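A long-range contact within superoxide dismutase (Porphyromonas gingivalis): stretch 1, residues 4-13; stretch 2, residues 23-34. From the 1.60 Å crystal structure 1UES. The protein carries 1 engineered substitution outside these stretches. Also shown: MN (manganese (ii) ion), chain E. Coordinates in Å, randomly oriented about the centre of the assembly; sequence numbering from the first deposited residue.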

# COMPACT_ATOMS: atom_id res chain seq x y z
N GLU A 4 14.08 -3.01 -19.17
CA GLU A 4 13.17 -4.01 -19.67
C GLU A 4 12.19 -4.59 -18.66
O GLU A 4 12.44 -4.58 -17.46
CB GLU A 4 13.98 -5.20 -20.21
CG GLU A 4 15.30 -4.88 -20.95
CD GLU A 4 16.46 -4.30 -20.08
OE1 GLU A 4 17.45 -3.83 -20.71
OE2 GLU A 4 16.40 -4.31 -18.82
N LEU A 5 11.07 -5.09 -19.18
CA LEU A 5 10.11 -5.81 -18.36
C LEU A 5 10.71 -7.24 -18.44
O LEU A 5 10.79 -7.85 -19.51
CB LEU A 5 8.71 -5.81 -18.99
CG LEU A 5 7.71 -6.75 -18.29
CD1 LEU A 5 7.63 -6.42 -16.80
CD2 LEU A 5 6.32 -6.63 -18.95
N ILE A 6 11.14 -7.78 -17.32
CA ILE A 6 11.73 -9.10 -17.35
C ILE A 6 10.80 -10.22 -17.85
O ILE A 6 9.59 -10.18 -17.68
CB ILE A 6 12.30 -9.51 -15.98
CG1 ILE A 6 11.19 -9.48 -14.93
CG2 ILE A 6 13.43 -8.56 -15.59
CD1 ILE A 6 11.52 -10.30 -13.75
N SER A 7 11.39 -11.19 -18.51
CA SER A 7 10.62 -12.32 -19.01
C SER A 7 10.67 -13.28 -17.83
O SER A 7 11.70 -13.40 -17.19
CB SER A 7 11.31 -12.92 -20.23
OG SER A 7 12.58 -13.39 -19.84
N LEU A 8 9.55 -13.93 -17.51
CA LEU A 8 9.52 -14.86 -16.38
C LEU A 8 10.17 -16.18 -16.74
O LEU A 8 10.04 -16.64 -17.87
CB LEU A 8 8.08 -15.10 -15.94
CG LEU A 8 7.39 -13.85 -15.40
CD1 LEU A 8 5.94 -14.19 -15.22
CD2 LEU A 8 8.03 -13.40 -14.08
N PRO A 9 10.88 -16.81 -15.78
CA PRO A 9 11.57 -18.08 -15.97
C PRO A 9 10.67 -19.31 -15.85
O PRO A 9 11.16 -20.44 -15.85
CB PRO A 9 12.67 -18.07 -14.90
CG PRO A 9 12.24 -17.09 -13.88
CD PRO A 9 11.08 -16.28 -14.41
N TYR A 10 9.37 -19.06 -15.77
CA TYR A 10 8.35 -20.11 -15.65
C TYR A 10 7.05 -19.65 -16.30
O TYR A 10 6.88 -18.47 -16.60
CB TYR A 10 8.12 -20.42 -14.17
CG TYR A 10 8.06 -19.20 -13.30
CD1 TYR A 10 6.90 -18.41 -13.25
CD2 TYR A 10 9.15 -18.81 -12.54
CE1 TYR A 10 6.84 -17.26 -12.49
CE2 TYR A 10 9.11 -17.66 -11.76
CZ TYR A 10 7.95 -16.89 -11.74
OH TYR A 10 7.94 -15.70 -11.07
N ALA A 11 6.12 -20.59 -16.51
CA ALA A 11 4.83 -20.31 -17.11
C ALA A 11 4.05 -19.41 -16.15
O ALA A 11 4.25 -19.50 -14.93
CB ALA A 11 4.09 -21.62 -17.33
N VAL A 12 3.16 -18.57 -16.68
CA VAL A 12 2.42 -17.65 -15.81
C VAL A 12 1.52 -18.29 -14.77
O VAL A 12 1.09 -17.61 -13.83
CB VAL A 12 1.58 -16.63 -16.60
CG1 VAL A 12 2.49 -15.80 -17.48
CG2 VAL A 12 0.51 -17.33 -17.42
N ASP A 13 1.21 -19.58 -14.92
CA ASP A 13 0.37 -20.24 -13.93
C ASP A 13 1.19 -21.18 -13.05
O ASP A 13 0.64 -21.92 -12.24
CB ASP A 13 -0.75 -21.03 -14.65
CG ASP A 13 -0.22 -22.20 -15.49
OD1 ASP A 13 0.99 -22.23 -15.81
OD2 ASP A 13 -1.01 -23.12 -15.83
N THR A 23 -2.98 -13.13 -10.76
CA THR A 23 -2.08 -12.22 -10.06
C THR A 23 -0.81 -11.98 -10.87
O THR A 23 -0.36 -10.83 -10.97
CB THR A 23 -1.77 -12.74 -8.65
OG1 THR A 23 -2.96 -12.57 -7.88
CG2 THR A 23 -0.68 -11.90 -7.96
N VAL A 24 -0.22 -13.03 -11.44
CA VAL A 24 0.97 -12.82 -12.26
C VAL A 24 0.64 -11.86 -13.42
O VAL A 24 1.40 -10.92 -13.73
CB VAL A 24 1.52 -14.16 -12.82
CG1 VAL A 24 2.61 -13.90 -13.84
CG2 VAL A 24 2.03 -15.04 -11.69
N GLU A 25 -0.51 -12.06 -14.07
CA GLU A 25 -0.91 -11.19 -15.17
C GLU A 25 -0.95 -9.69 -14.77
O GLU A 25 -0.47 -8.82 -15.50
CB GLU A 25 -2.27 -11.65 -15.75
CG GLU A 25 -3.08 -10.54 -16.39
CD GLU A 25 -4.24 -11.05 -17.22
OE1 GLU A 25 -4.91 -10.22 -17.90
OE2 GLU A 25 -4.49 -12.28 -17.19
N PHE A 26 -1.50 -9.35 -13.60
CA PHE A 26 -1.53 -7.96 -13.19
C PHE A 26 -0.22 -7.51 -12.52
O PHE A 26 0.29 -6.42 -12.79
CB PHE A 26 -2.72 -7.72 -12.24
CG PHE A 26 -4.03 -7.76 -12.94
CD1 PHE A 26 -4.44 -6.66 -13.68
CD2 PHE A 26 -4.80 -8.91 -12.93
CE1 PHE A 26 -5.62 -6.69 -14.44
CE2 PHE A 26 -5.99 -8.97 -13.68
CZ PHE A 26 -6.40 -7.86 -14.44
N HIS A 27 0.30 -8.35 -11.63
CA HIS A 27 1.49 -7.98 -10.87
C HIS A 27 2.70 -7.79 -11.79
O HIS A 27 3.36 -6.74 -11.75
CB HIS A 27 1.77 -9.07 -9.80
CG HIS A 27 2.64 -8.59 -8.69
ND1 HIS A 27 2.95 -9.36 -7.59
CD2 HIS A 27 3.24 -7.40 -8.49
CE1 HIS A 27 3.70 -8.66 -6.76
NE2 HIS A 27 3.87 -7.46 -7.28
N HIS A 28 2.99 -8.82 -12.57
CA HIS A 28 4.10 -8.74 -13.51
C HIS A 28 3.71 -7.99 -14.78
O HIS A 28 4.39 -7.05 -15.19
CB HIS A 28 4.60 -10.15 -13.86
CG HIS A 28 5.59 -10.18 -14.97
ND1 HIS A 28 5.21 -10.31 -16.29
CD2 HIS A 28 6.93 -9.99 -14.98
CE1 HIS A 28 6.28 -10.20 -17.07
NE2 HIS A 28 7.33 -10.01 -16.29
N GLY A 29 2.60 -8.38 -15.40
CA GLY A 29 2.21 -7.73 -16.64
C GLY A 29 1.78 -6.27 -16.61
O GLY A 29 1.93 -5.57 -17.62
N LYS A 30 1.24 -5.80 -15.49
CA LYS A 30 0.78 -4.42 -15.42
C LYS A 30 1.57 -3.56 -14.44
O LYS A 30 2.08 -2.51 -14.82
CB LYS A 30 -0.71 -4.39 -15.07
CG LYS A 30 -1.57 -5.07 -16.14
CD LYS A 30 -1.46 -4.29 -17.45
CE LYS A 30 -2.51 -4.74 -18.48
NZ LYS A 30 -1.87 -5.57 -19.54
N HIS A 31 1.66 -3.98 -13.17
CA HIS A 31 2.42 -3.19 -12.20
C HIS A 31 3.88 -3.04 -12.56
O HIS A 31 4.41 -1.91 -12.57
CB HIS A 31 2.35 -3.81 -10.82
CG HIS A 31 1.01 -3.67 -10.17
ND1 HIS A 31 0.68 -2.61 -9.36
CD2 HIS A 31 -0.08 -4.48 -10.21
CE1 HIS A 31 -0.55 -2.78 -8.91
NE2 HIS A 31 -1.04 -3.89 -9.42
N LEU A 32 4.56 -4.16 -12.80
CA LEU A 32 5.97 -4.06 -13.13
C LEU A 32 6.19 -3.32 -14.45
O LEU A 32 7.10 -2.51 -14.57
CB LEU A 32 6.63 -5.43 -13.14
CG LEU A 32 8.14 -5.50 -13.40
CD1 LEU A 32 8.91 -4.54 -12.47
CD2 LEU A 32 8.61 -6.93 -13.15
N LYS A 33 5.36 -3.57 -15.45
CA LYS A 33 5.48 -2.84 -16.69
C LYS A 33 5.37 -1.32 -16.42
O LYS A 33 6.13 -0.51 -16.98
CB LYS A 33 4.37 -3.30 -17.65
CG LYS A 33 4.32 -2.53 -18.96
CD LYS A 33 2.88 -2.09 -19.30
CE LYS A 33 2.31 -1.04 -18.34
NZ LYS A 33 1.17 -1.47 -17.48
N THR A 34 4.45 -0.91 -15.56
CA THR A 34 4.30 0.51 -15.25
C THR A 34 5.55 1.08 -14.57
O THR A 34 5.98 2.21 -14.87
CB THR A 34 3.05 0.74 -14.35
OG1 THR A 34 1.87 0.40 -15.09
CG2 THR A 34 2.96 2.16 -13.91
MN MN E . 4.59 -5.75 -6.13
O HOH W 1 5.40 -4.17 -4.76

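A largely extended segment with no regular secondary structure, residues 4-13, runs along one side of residues 23-34, part of a longer helix, and the two bury 415 Å² between them. The directions oppose: Leu5 lies beside Lys33, with their CA atoms 5.7 Å apart, while Val12 lies beside Val24, CA to CA 6.2 Å. The helix offers a stripe of side chains, Val24, His28 and Leu32, whose CA-to-CB bonds all point toward the segment, and the segment answers with Leu5, Ile6, Leu8 and Val12.

The centre of the design is the His28 ring, a flat plate set between two leucines. Leu8 sits almost squarely over one face, its CG 3.9 Å from the ring centroid and only 10° off the normal. Leu5 covers the opposite face less centrally, its CD1 4.0 Å from the centroid and 29° off the normal. Both are CH-pi contacts, in which aliphatic groups lie against the pi cloud. At the ring edge, near its plane, the backbone between them supplies the polar partner: His28 NE2 donates a hydrogen bond to Ile6 O, 2.7 Å long with an angle of 154° at the hydrogen. This is the one hydrogen bond that joins the stretches. The rule is economical: grease both faces of an aromatic ring and let a carbonyl take the proton of the ring's NE2; a polar side chain here sits between apolar neighbours with its NE2 hydrogen-bonded.

On the Leu32 side, Leu5 approaches sideways at its CB, but its end comes nearer. Leu5 CD1 reaches 3.6 Å from Leu32 CG as well as 3.6 Å from His28 NE2, so one methyl fills the notch between two helix side chains a turn apart. Ile6 adds CG1 at 4.0 Å from Leu32 CD2. Lys33 closes the margin with its aliphatic base, its CB lying 4.1 Å from Leu5 CD2; its end leads away, and Lys33 NZ donates a hydrogen bond to Lys30 O at 3.0 Å.

Toward the other end, Val24 is the bump that fits between Leu8 and Val12. Val24 CG1 touches Leu8 CD1 at 3.6 Å and Val12 CB at 4.0 Å, while Val24 CG2 meets the backbone at Val12 O, 3.5 Å away. Pro9 and Ala11 stay out of reach, so the chain between Leu8 and Val12 leaves the helix before returning to it.

Next to the contact, His27 points off it, and its NE2 binds the manganese ion MN at 2.2 Å.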